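Local coordinates for fuculose-1-phosphate aldolase (Glaciozyma antarctica, PDB 4XXF), which belongs to the class II aldolase and adducin family and carries a zinc ion bound by three histidines, at residues Arg25-Ile30 and Ser72-Val77; Arg31-Glu36 and Ala114-His119; Val59-Phe62 and Leu68-Val71; Phe99-Ala104 and Gly182-Gly187; Thr188-Ala193 and Pro243-Ile248. All coordinates share one frame; numbering follows the deposited sequence. Where two conformers were deposited one is given.

Contact 1 (Arg25-Ile30 and Ser72-Val77); sequences RLVAAI and SDLILV
Leu74 meets helix 15-36 through a side chain whose CG stands anti to its own carbonyl carbon (chi1 -62°), a setting that turns the branch toward the helix. Opposite it, Val27 has CG1 anti to the backbone N (chi1 171°), which leaves CG2 as the branch turned to the leucine. Val27 CG2 sits at the fork of Leu74, 3.8 Å from both Leu74 CG and Leu74 CD1. The two arms of the fork then divide the remaining partners: Leu74 CD1 lies 4.0 Å from Leu26 CD2, while Leu74 CD2 lies 4.1 Å from Ile30 CD1, with the Ile30 side chain running past the leucine in the opposite direction. One leucine thus spans three residues on one side of the helix, and all four are buried. The contact is wholly apolar, with no hydrogen bond from one segment to the other. Val71 and Met69 add to the packing on Val27 and Ile30, and Leu46 of strand 45-49 touches Leu26 and Ile30. The arrangement packs helix 15-36 on the loop leading into strand 75-78, beside the sheet of an alpha/beta fold of the AraD-like type.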
# COMPACT_ATOMS: atom_id res chain seq x y z
N ARG A 25 -11.17 20.43 14.35
CA ARG A 25 -9.79 20.23 13.93
C ARG A 25 -9.26 18.91 14.52
O ARG A 25 -8.51 18.20 13.85
CB ARG A 25 -8.90 21.41 14.36
CG ARG A 25 -7.64 21.61 13.53
CD ARG A 25 -8.00 21.96 12.10
NE ARG A 25 -6.88 22.51 11.33
CZ ARG A 25 -6.97 22.81 10.04
NH1 ARG A 25 -8.12 22.61 9.40
NH2 ARG A 25 -5.93 23.30 9.39
N LEU A 26 -9.64 18.60 15.75
CA LEU A 26 -9.24 17.34 16.38
C LEU A 26 -9.85 16.16 15.64
O LEU A 26 -9.17 15.16 15.40
CB LEU A 26 -9.66 17.32 17.86
CG LEU A 26 -9.20 16.07 18.61
CD1 LEU A 26 -7.69 15.97 18.62
CD2 LEU A 26 -9.75 16.02 20.01
N VAL A 27 -11.12 16.27 15.26
CA VAL A 27 -11.75 15.23 14.47
C VAL A 27 -11.05 15.07 13.12
O VAL A 27 -10.77 13.94 12.68
CB VAL A 27 -13.25 15.52 14.28
CG1 VAL A 27 -13.84 14.56 13.28
CG2 VAL A 27 -13.98 15.42 15.60
N ALA A 28 -10.73 16.18 12.46
CA ALA A 28 -9.99 16.12 11.20
C ALA A 28 -8.66 15.40 11.40
O ALA A 28 -8.25 14.59 10.57
CB ALA A 28 -9.78 17.51 10.63
N ALA A 29 -7.98 15.68 12.50
CA ALA A 29 -6.70 15.04 12.80
C ALA A 29 -6.86 13.53 12.97
O ALA A 29 -6.07 12.74 12.43
CB ALA A 29 -6.07 15.66 14.03
N ILE A 30 -7.88 13.13 13.72
CA ILE A 30 -8.17 11.72 13.94
C ILE A 30 -8.50 11.04 12.60
O ILE A 30 -8.02 9.93 12.31
CB ILE A 30 -9.31 11.58 14.93
CG1 ILE A 30 -8.85 12.07 16.32
CG2 ILE A 30 -9.79 10.15 14.98
CD1 ILE A 30 -9.99 12.41 17.29
N SER A 72 -19.52 15.11 17.21
CA SER A 72 -20.46 14.70 18.26
C SER A 72 -19.94 13.57 19.14
O SER A 72 -20.45 13.34 20.24
CB SER A 72 -21.79 14.28 17.64
OG SER A 72 -22.47 15.41 17.11
N ASP A 73 -18.93 12.84 18.66
CA ASP A 73 -18.38 11.73 19.43
C ASP A 73 -17.37 12.14 20.49
O ASP A 73 -17.14 11.41 21.45
CB ASP A 73 -17.69 10.74 18.49
CG ASP A 73 -18.65 10.07 17.54
OD1 ASP A 73 -19.60 9.42 18.02
OD2 ASP A 73 -18.44 10.18 16.31
N LEU A 74 -16.72 13.29 20.29
CA LEU A 74 -15.66 13.71 21.21
C LEU A 74 -16.17 13.88 22.62
O LEU A 74 -17.27 14.42 22.83
CB LEU A 74 -15.03 15.02 20.76
CG LEU A 74 -14.33 15.03 19.41
CD1 LEU A 74 -13.67 16.39 19.25
CD2 LEU A 74 -13.31 13.88 19.29
N ILE A 75 -15.35 13.49 23.59
CA ILE A 75 -15.71 13.64 24.99
C ILE A 75 -14.79 14.62 25.69
O ILE A 75 -13.65 14.83 25.26
CB ILE A 75 -15.68 12.29 25.74
CG1 ILE A 75 -14.37 11.54 25.48
CG2 ILE A 75 -16.89 11.43 25.36
CD1 ILE A 75 -14.14 10.36 26.41
N LEU A 76 -15.29 15.21 26.76
CA LEU A 76 -14.54 16.15 27.57
C LEU A 76 -14.13 15.47 28.86
O LEU A 76 -14.96 14.85 29.53
CB LEU A 76 -15.38 17.39 27.86
CG LEU A 76 -14.74 18.52 28.67
CD1 LEU A 76 -13.60 19.16 27.90
CD2 LEU A 76 -15.80 19.55 29.02
N VAL A 77 -12.85 15.56 29.20
CA VAL A 77 -12.26 14.86 30.33
C VAL A 77 -11.50 15.85 31.21
O VAL A 77 -10.82 16.73 30.67
CB VAL A 77 -11.32 13.73 29.83
CG1 VAL A 77 -10.68 12.99 30.99
CG2 VAL A 77 -12.08 12.76 28.94

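Contact 2 (Arg31-Glu36 and Ala114-His119); sequences RIFANE and AICHSH. With ZN (zinc ion), chain B.
Phe33 reaches from helix 15-36 to strand 114-118, and its ring supplies the whole helix side of the close packing. Ser118 CB lies at the ring edge, in plane, 3.8 Å from Phe33 CD2 and 3.9 Å from Phe33 CE2. Farther round, Cys116 CB approaches Phe33 CZ obliquely at 3.7 Å. With SG beside its backbone N (chi1 -57°), Cys116 keeps the sulfur near the ring in an oblique sulfur-aromatic contact: SG is 5.0 Å from the centroid of the Phe33 ring and 55° off its normal. Phe197 of helix 190-213 also packs on this ring, and Ser118 OG is hydrogen-bonded to Phe38 O. In the mixed sheet of this AraD-like fold, Cys116 and Ser118 turn to the helix while His117, between them, turns to the other side, where the zinc site lies. The packing there is of a different kind, because water enters the coordination shell. The zinc ion is bound by His117 NE2 at 2.1 Å and by His119 NE2 at 2.1 Å; His181 and three waters complete the shell of six. Outer hydrogen bonds hold both rings: His117 ND1 pairs with Leu183 O, and His119 ND1 pairs with Asp139 OD1 of a second subunit.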
# COMPACT_ATOMS: atom_id res chain seq x y z
N ARG A 31 -9.28 11.73 11.77
CA ARG A 31 -9.59 11.21 10.43
C ARG A 31 -8.34 11.08 9.54
O ARG A 31 -8.23 10.14 8.74
CB ARG A 31 -10.64 12.10 9.75
CG ARG A 31 -12.04 11.94 10.34
CD ARG A 31 -12.80 10.78 9.69
NE ARG A 31 -14.17 10.72 10.17
CZ ARG A 31 -15.22 10.40 9.42
NH1 ARG A 31 -15.07 10.16 8.12
NH2 ARG A 31 -16.43 10.39 9.95
N ILE A 32 -7.40 12.02 9.68
CA ILE A 32 -6.14 11.91 8.96
C ILE A 32 -5.38 10.66 9.41
O ILE A 32 -4.85 9.91 8.58
CB ILE A 32 -5.25 13.17 9.16
CG1 ILE A 32 -5.81 14.35 8.36
CG2 ILE A 32 -3.79 12.88 8.79
CD1 ILE A 32 -5.33 15.71 8.86
N PHE A 33 -5.32 10.43 10.72
CA PHE A 33 -4.64 9.23 11.22
C PHE A 33 -5.25 7.96 10.63
O PHE A 33 -4.52 7.07 10.20
CB PHE A 33 -4.68 9.19 12.76
CG PHE A 33 -3.54 9.94 13.41
CD1 PHE A 33 -3.20 11.22 13.00
CD2 PHE A 33 -2.82 9.37 14.44
CE1 PHE A 33 -2.15 11.93 13.61
CE2 PHE A 33 -1.77 10.05 15.05
CZ PHE A 33 -1.44 11.35 14.65
N ALA A 34 -6.57 7.90 10.54
CA ALA A 34 -7.20 6.74 9.90
C ALA A 34 -6.87 6.68 8.42
O ALA A 34 -6.58 5.60 7.89
CB ALA A 34 -8.70 6.76 10.08
N ASN A 35 -6.88 7.82 7.73
CA ASN A 35 -6.63 7.83 6.30
C ASN A 35 -5.19 7.43 5.95
O ASN A 35 -4.95 6.83 4.91
CB ASN A 35 -6.96 9.21 5.73
CG ASN A 35 -7.05 9.22 4.24
OD1 ASN A 35 -7.94 8.59 3.66
ND2 ASN A 35 -6.15 9.95 3.60
N GLU A 36 -4.26 7.77 6.84
CA GLU A 36 -2.85 7.39 6.70
C GLU A 36 -2.59 5.95 7.16
O GLU A 36 -1.49 5.42 6.95
CB GLU A 36 -1.95 8.34 7.49
CG GLU A 36 -1.99 9.79 7.01
CD GLU A 36 -1.41 9.99 5.63
OE1 GLU A 36 -0.43 9.29 5.26
OE2 GLU A 36 -1.91 10.86 4.88
N ALA A 114 -1.89 20.22 22.21
CA ALA A 114 -2.33 18.99 21.56
C ALA A 114 -1.27 17.92 21.63
O ALA A 114 -0.07 18.21 21.54
CB ALA A 114 -2.70 19.25 20.11
N ILE A 115 -1.72 16.68 21.78
CA ILE A 115 -0.82 15.53 21.87
C ILE A 115 -1.39 14.41 21.01
O ILE A 115 -2.59 14.16 21.05
CB ILE A 115 -0.64 15.07 23.34
CG1 ILE A 115 -0.12 16.21 24.22
CG2 ILE A 115 0.26 13.84 23.42
CD1 ILE A 115 -0.04 15.86 25.68
N CYS A 116 -0.52 13.76 20.24
CA CYS A 116 -0.90 12.64 19.37
C CYS A 116 -0.15 11.38 19.71
O CYS A 116 1.08 11.39 19.81
CB CYS A 116 -0.62 12.95 17.89
SG CYS A 116 -1.41 14.40 17.21
N HIS A 117 -0.88 10.28 19.83
CA HIS A 117 -0.27 8.98 20.00
C HIS A 117 -1.09 7.91 19.29
O HIS A 117 -2.31 7.88 19.40
CB HIS A 117 -0.15 8.65 21.49
CG HIS A 117 0.31 7.25 21.75
ND1 HIS A 117 1.56 6.80 21.39
CD2 HIS A 117 -0.32 6.20 22.33
CE1 HIS A 117 1.69 5.53 21.75
NE2 HIS A 117 0.55 5.14 22.31
N SER A 118 -0.41 7.04 18.57
CA SER A 118 -1.06 5.94 17.88
C SER A 118 -0.01 4.88 17.63
O SER A 118 1.17 5.20 17.53
CB SER A 118 -1.68 6.42 16.56
OG SER A 118 -2.56 5.45 16.01
N HIS A 119 -0.43 3.62 17.54
CA HIS A 119 0.51 2.52 17.35
C HIS A 119 0.72 2.26 15.86
O HIS A 119 0.36 1.22 15.34
CB HIS A 119 0.01 1.28 18.07
CG HIS A 119 -0.02 1.44 19.56
ND1 HIS A 119 -0.31 0.40 20.42
CD2 HIS A 119 0.20 2.53 20.34
CE1 HIS A 119 -0.27 0.84 21.66
NE2 HIS A 119 0.05 2.12 21.65
ZN ZN B . 0.16 3.36 23.34
O HOH W 1 -0.37 1.94 24.69
O HOH W 2 -1.99 3.58 23.22
O HOH W 3 0.01 4.57 25.16

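Contact 3 (Val59-Phe62 and Leu68-Val71); sequences VNPF and LMTV
Met69 touches Pro61 and Asn60 through the sulfur and methyl at the end of its side chain, by van der Waals contact alone. The thioether sulfur meets the proline ring at its CD, Met69 SD lying 3.8 Å from Pro61 CD. The terminal methyl lies against the next residue back, Met69 CE being 3.9 Å from Asn60 CB. Two successive bends, chi2 64° and chi3 45°, curl the methionine so that sulfur and methyl can serve neighbouring residues. Ile30 of helix 15-36 packs on both Met69 and Asn60.

Hydrogen bonds form a second group, and none of them passes between the two segments. The Asn60 amide leads away from Met69: its OD1 accepts from Leu46 N and its ND2 donates to Gly44 O, so both ends of the buried amide are satisfied. Met69 O accepts from Arg31 NE, while the bond between Thr70 OG1 and Asp73 OD2 is local.

Apart from Val59, which ends strand 56-59, both segments lie in the connection to strand 75-78. The chemistry implies a division of labour: the Asn60 amide and Met69 O tie the two limbs to their surroundings by polar bonds, while the limbs meet each other through apolar atoms alone.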
# COMPACT_ATOMS: atom_id res chain seq x y z
N VAL A 59 -11.08 14.59 23.70
CA VAL A 59 -10.37 13.37 23.31
C VAL A 59 -11.34 12.45 22.59
O VAL A 59 -12.56 12.55 22.75
CB VAL A 59 -9.75 12.67 24.56
CG1 VAL A 59 -10.83 12.22 25.51
CG2 VAL A 59 -8.85 11.50 24.19
N ASN A 60 -10.79 11.57 21.76
CA ASN A 60 -11.59 10.51 21.15
C ASN A 60 -12.10 9.52 22.20
O ASN A 60 -11.39 9.22 23.16
CB ASN A 60 -10.76 9.78 20.10
CG ASN A 60 -9.44 9.26 20.64
OD1 ASN A 60 -8.57 10.03 21.06
ND2 ASN A 60 -9.28 7.94 20.62
N PRO A 61 -13.34 9.04 22.03
CA PRO A 61 -13.92 8.09 22.98
C PRO A 61 -13.39 6.68 22.72
O PRO A 61 -13.18 6.30 21.57
CB PRO A 61 -15.42 8.19 22.72
CG PRO A 61 -15.50 8.54 21.26
CD PRO A 61 -14.32 9.46 21.01
N PHE A 62 -13.18 5.92 23.78
CA PHE A 62 -12.54 4.61 23.70
C PHE A 62 -13.31 3.64 22.81
O PHE A 62 -14.50 3.42 23.01
CB PHE A 62 -12.39 4.05 25.12
CG PHE A 62 -11.34 2.98 25.29
CD1 PHE A 62 -10.32 2.78 24.36
CD2 PHE A 62 -11.37 2.17 26.42
CE1 PHE A 62 -9.37 1.78 24.57
CE2 PHE A 62 -10.42 1.19 26.62
CZ PHE A 62 -9.42 0.99 25.69
N LEU A 68 -14.37 6.74 11.59
CA LEU A 68 -15.76 7.15 11.75
C LEU A 68 -15.93 8.30 12.74
O LEU A 68 -17.06 8.66 13.06
CB LEU A 68 -16.61 5.96 12.20
CG LEU A 68 -16.51 4.75 11.28
CD1 LEU A 68 -17.24 3.55 11.89
CD2 LEU A 68 -17.06 5.04 9.87
N MET A 69 -14.83 8.90 13.20
CA MET A 69 -14.89 9.96 14.20
C MET A 69 -15.72 11.14 13.70
O MET A 69 -15.57 11.56 12.55
CB MET A 69 -13.48 10.43 14.54
CG MET A 69 -13.37 11.26 15.83
SD MET A 69 -13.83 10.32 17.32
CE MET A 69 -12.98 8.76 17.06
N THR A 70 -16.59 11.67 14.56
CA THR A 70 -17.32 12.90 14.26
C THR A 70 -17.22 13.83 15.46
O THR A 70 -16.87 13.40 16.56
CB THR A 70 -18.82 12.67 13.95
OG1 THR A 70 -19.52 12.32 15.15
CG2 THR A 70 -19.01 11.57 12.90
N VAL A 71 -17.53 15.10 15.22
CA VAL A 71 -17.48 16.09 16.29
C VAL A 71 -18.36 15.69 17.49
O VAL A 71 -17.95 15.85 18.64
CB VAL A 71 -17.89 17.49 15.74
CG1 VAL A 71 -18.18 18.47 16.88
CG2 VAL A 71 -16.79 18.02 14.83

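Contact 4 (Phe99-Ala104 and Gly182-Gly187); sequences FMIHSA and GLLTVG
Helix 96-108 packs on the sheet of this AraD-like fold, and here it meets strand 182-187, which lies between strands 114-118 and 175-178 in the sheet order. The closest pair of backbone positions, His102 CA and Val186 CA, is 9.3 Å apart, a separation that fits a helix lying on a sheet. The bridging is done by Leu184 with Ile101 and His102, through side chains alone and without any hydrogen bond across. With its CG anti to the backbone N (chi1 178°), Leu184 holds CD1 out to the helix, and that single methyl makes both close approaches. Its nearest neighbour is the branch methyl of the isoleucine, Ile101 CG2, at 3.9 Å, the two side chains lying at a slant to one another.

The contact is small, burying 77 Å² over both sides, and other elements build on it. Ile166 of helix 163-170 packs on Ile101, and Ile115 of strand 114-118 touches both Leu184 and His102, so the neighbouring strand shares in the same apolar patch. The zinc ion is close by, about 6 Å from the nearest atom of the Ile101 side chain. His102 has its polar partner outside the contact: its ND1 is hydrogen-bonded to Thr47 OG1, a bond that ties the ring to strand 45-49, on the far side of strand 114-118. Its ring also meets that of His45, the planes about 75° apart. The remaining nitrogen comes toward the strand, where Leu184 CD1 approaches the imidazole obliquely, 4.4 Å from His102 NE2.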
# COMPACT_ATOMS: atom_id res chain seq x y z
N PHE A 99 -4.89 8.10 28.43
CA PHE A 99 -5.17 9.51 28.64
C PHE A 99 -4.24 10.14 29.68
O PHE A 99 -3.83 11.29 29.51
CB PHE A 99 -6.63 9.74 29.05
CG PHE A 99 -6.89 11.16 29.45
CD1 PHE A 99 -7.04 12.14 28.48
CD2 PHE A 99 -6.92 11.54 30.79
CE1 PHE A 99 -7.24 13.47 28.83
CE2 PHE A 99 -7.13 12.86 31.15
CZ PHE A 99 -7.29 13.83 30.16
N MET A 100 -3.92 9.41 30.74
CA MET A 100 -3.11 9.99 31.81
C MET A 100 -1.66 10.21 31.38
O MET A 100 -0.97 11.04 31.97
CB MET A 100 -3.17 9.11 33.06
CG MET A 100 -4.56 9.09 33.70
SD MET A 100 -5.24 10.73 34.09
CE MET A 100 -4.12 11.27 35.38
N ILE A 101 -1.19 9.52 30.34
CA ILE A 101 0.08 9.91 29.72
C ILE A 101 -0.03 11.33 29.17
O ILE A 101 0.84 12.18 29.41
CB ILE A 101 0.50 8.94 28.60
CG1 ILE A 101 0.86 7.58 29.22
CG2 ILE A 101 1.68 9.50 27.83
CD1 ILE A 101 1.15 6.50 28.19
N HIS A 102 -1.11 11.61 28.45
CA HIS A 102 -1.32 12.94 27.91
C HIS A 102 -1.49 13.95 29.04
O HIS A 102 -0.94 15.04 29.00
CB HIS A 102 -2.53 12.98 26.99
CG HIS A 102 -2.35 12.23 25.71
ND1 HIS A 102 -2.86 12.68 24.50
CD2 HIS A 102 -1.74 11.05 25.44
CE1 HIS A 102 -2.56 11.82 23.55
NE2 HIS A 102 -1.88 10.82 24.09
N SER A 103 -2.25 13.57 30.05
CA SER A 103 -2.54 14.49 31.14
C SER A 103 -1.25 14.95 31.82
O SER A 103 -1.09 16.14 32.12
CB SER A 103 -3.48 13.84 32.15
OG SER A 103 -3.82 14.76 33.15
N ALA A 104 -0.34 14.01 32.06
CA ALA A 104 0.95 14.34 32.69
C ALA A 104 1.73 15.33 31.83
O ALA A 104 2.31 16.28 32.36
CB ALA A 104 1.77 13.09 32.94
N GLY A 182 5.96 2.80 20.37
CA GLY A 182 5.64 3.61 19.20
C GLY A 182 5.96 5.06 19.44
O GLY A 182 6.86 5.40 20.21
N LEU A 183 5.19 5.92 18.80
CA LEU A 183 5.48 7.35 18.74
C LEU A 183 4.49 8.20 19.51
O LEU A 183 3.30 7.88 19.55
CB LEU A 183 5.49 7.82 17.29
CG LEU A 183 6.32 7.00 16.30
CD1 LEU A 183 6.11 7.59 14.91
CD2 LEU A 183 7.77 7.03 16.68
N LEU A 184 4.96 9.30 20.05
CA LEU A 184 4.08 10.33 20.60
C LEU A 184 4.63 11.70 20.22
O LEU A 184 5.85 11.93 20.29
CB LEU A 184 3.98 10.17 22.13
CG LEU A 184 3.12 11.19 22.89
CD1 LEU A 184 2.55 10.56 24.14
CD2 LEU A 184 3.92 12.42 23.28
N THR A 185 3.75 12.61 19.81
CA THR A 185 4.16 13.96 19.45
C THR A 185 3.31 14.98 20.18
O THR A 185 2.19 14.68 20.61
CB THR A 185 4.07 14.23 17.94
OG1 THR A 185 2.71 14.10 17.52
CG2 THR A 185 4.95 13.24 17.17
N VAL A 186 3.84 16.19 20.32
CA VAL A 186 3.12 17.27 20.99
C VAL A 186 3.20 18.52 20.14
O VAL A 186 4.09 18.66 19.30
CB VAL A 186 3.68 17.55 22.41
CG1 VAL A 186 3.71 16.28 23.24
CG2 VAL A 186 5.08 18.18 22.31
N GLY A 187 2.26 19.43 20.35
CA GLY A 187 2.26 20.68 19.62
C GLY A 187 1.60 21.82 20.35
O GLY A 187 0.75 21.62 21.23

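Contact 5 (Thr188-Ala193 and Pro243-Ile248); sequences TTIDSA and PYFQVI
A capping box opens helix 190-213, and just inside it the first turn packs against helix 234-256. Thr189 holds the N-cap position: its OG1 accepts from Ser192 N at 3.0 Å with an N-H...O angle of 163°, and the reciprocal bond from Thr189 N to Ser192 OG is weak at 3.5 Å. Ser192 OG is also hydrogen-bonded to Glu234 OE1.

Within 243-248, Phe245 is the residue that reaches this turn, its CG anti to the carbonyl carbon (chi1 -75°), which sends the ring toward Asp191. Tyr238 of the same helix also touches Thr189 and Asp191. The Phe245 ring lies under the carboxylate of Asp191, the two planes 24° apart and stacked. Asp191 OD1 stands 3.8 Å above the ring plane, offset toward the rim, and is 3.9 Å from both Phe245 CD2 and Phe245 CE2. Asp191 CA also lies 3.9 Å from Phe245 CE2. At the end of the ring, Ile190 CG2 approaches Phe245 CZ obliquely at 4.3 Å.

An oxygen over an aromatic face would by itself be a poor match, since both are electron-rich. Arg25 of helix 15-36 probably eases this: its NH2 forms a salt bridge with Asp191 OD1, and its guanidinium makes a cation-pi contact with Phe245. The shared positive charge probably offsets the carboxylate and favours its ionised form, so that three helices are joined by an arginine, an aspartate and a phenylalanine.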
# COMPACT_ATOMS: atom_id res chain seq x y z
N THR A 188 1.96 23.04 19.97
CA THR A 188 1.25 24.22 20.43
C THR A 188 -0.08 24.34 19.70
O THR A 188 -0.94 25.12 20.12
CB THR A 188 2.07 25.50 20.23
OG1 THR A 188 2.32 25.71 18.84
CG2 THR A 188 3.39 25.43 21.00
N THR A 189 -0.24 23.58 18.62
CA THR A 189 -1.51 23.46 17.91
C THR A 189 -1.73 22.00 17.58
O THR A 189 -0.78 21.22 17.55
CB THR A 189 -1.57 24.26 16.59
OG1 THR A 189 -0.52 23.82 15.71
CG2 THR A 189 -1.46 25.76 16.85
N ILE A 190 -2.98 21.63 17.36
CA ILE A 190 -3.30 20.31 16.83
C ILE A 190 -2.53 20.08 15.53
O ILE A 190 -1.94 19.02 15.32
CB ILE A 190 -4.80 20.18 16.55
CG1 ILE A 190 -5.60 20.26 17.85
CG2 ILE A 190 -5.11 18.89 15.79
CD1 ILE A 190 -7.05 20.64 17.61
N ASP A 191 -2.50 21.10 14.69
CA ASP A 191 -1.89 20.98 13.37
C ASP A 191 -0.41 20.62 13.46
O ASP A 191 0.05 19.70 12.79
CB ASP A 191 -2.04 22.29 12.60
CG ASP A 191 -3.49 22.71 12.44
OD1 ASP A 191 -3.91 22.96 11.29
OD2 ASP A 191 -4.21 22.80 13.46
N SER A 192 0.34 21.32 14.31
CA SER A 192 1.76 21.02 14.38
C SER A 192 2.00 19.64 14.99
O SER A 192 2.86 18.91 14.52
CB SER A 192 2.53 22.10 15.15
OG SER A 192 2.16 22.15 16.52
N ALA A 193 1.24 19.25 16.01
CA ALA A 193 1.39 17.90 16.57
C ALA A 193 1.17 16.83 15.50
O ALA A 193 1.88 15.82 15.45
CB ALA A 193 0.43 17.69 17.72
N PRO A 243 -1.60 20.70 4.05
CA PRO A 243 -2.22 19.96 2.94
C PRO A 243 -3.01 18.73 3.42
O PRO A 243 -4.00 18.36 2.78
CB PRO A 243 -1.03 19.55 2.06
CG PRO A 243 0.19 19.76 2.89
CD PRO A 243 -0.13 20.81 3.89
N TYR A 244 -2.61 18.12 4.53
CA TYR A 244 -3.32 16.94 5.02
C TYR A 244 -4.72 17.33 5.51
O TYR A 244 -5.69 16.59 5.29
CB TYR A 244 -2.53 16.24 6.14
CG TYR A 244 -1.17 15.76 5.68
CD1 TYR A 244 -1.01 14.52 5.08
CD2 TYR A 244 -0.05 16.57 5.83
CE1 TYR A 244 0.25 14.10 4.63
CE2 TYR A 244 1.18 16.17 5.40
CZ TYR A 244 1.34 14.94 4.80
OH TYR A 244 2.59 14.56 4.38
N PHE A 245 -4.83 18.49 6.16
CA PHE A 245 -6.14 18.97 6.57
C PHE A 245 -6.99 19.41 5.39
O PHE A 245 -8.20 19.17 5.38
CB PHE A 245 -5.99 20.12 7.58
CG PHE A 245 -5.58 19.65 8.96
CD1 PHE A 245 -6.55 19.23 9.86
CD2 PHE A 245 -4.24 19.57 9.33
CE1 PHE A 245 -6.19 18.78 11.13
CE2 PHE A 245 -3.88 19.12 10.61
CZ PHE A 245 -4.86 18.71 11.50
N GLN A 246 -6.38 20.02 4.38
CA GLN A 246 -7.13 20.37 3.18
C GLN A 246 -7.75 19.13 2.55
O GLN A 246 -8.94 19.12 2.22
CB GLN A 246 -6.24 21.05 2.15
CG GLN A 246 -5.66 22.39 2.54
CD GLN A 246 -4.41 22.70 1.73
OE1 GLN A 246 -4.26 22.23 0.60
NE2 GLN A 246 -3.50 23.48 2.31
N VAL A 247 -6.95 18.08 2.42
CA VAL A 247 -7.41 16.88 1.74
C VAL A 247 -8.47 16.15 2.55
O VAL A 247 -9.49 15.73 2.00
CB VAL A 247 -6.22 15.93 1.42
CG1 VAL A 247 -6.73 14.56 0.92
CG2 VAL A 247 -5.33 16.57 0.36
N ILE A 248 -8.27 16.00 3.86
CA ILE A 248 -9.24 15.22 4.61
C ILE A 248 -10.61 15.93 4.66
O ILE A 248 -11.66 15.27 4.67
CB ILE A 248 -8.73 14.88 6.04
CG1 ILE A 248 -9.47 13.65 6.60
CG2 ILE A 248 -8.85 16.07 6.98
CD1 ILE A 248 -9.19 12.34 5.85

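Contacts 1 and 2 occupy successive turns of helix 15-36, their centres about 11 Å apart. Contact 3 lies about 5 Å from contact 1 between centres, within the chain span from 25-30 to 72-77. Contact 4 brings helix 96-108 to strand 182-187, the neighbour of strand 114-118 in contact 2; the segments of these two contacts alternate along the chain. Contact 5 follows in sequence. Contacts 3, 4 and 5 lie about 17 Å from one another between centres; 4 and 5 still touch, whereas 3 touches neither. Contacts 1, 2 and 4 set helices against the sheet whose strand 114-118 carries His117, contact 5 joins two further helices, and contact 3 joins two limbs of the loop beside contact 1.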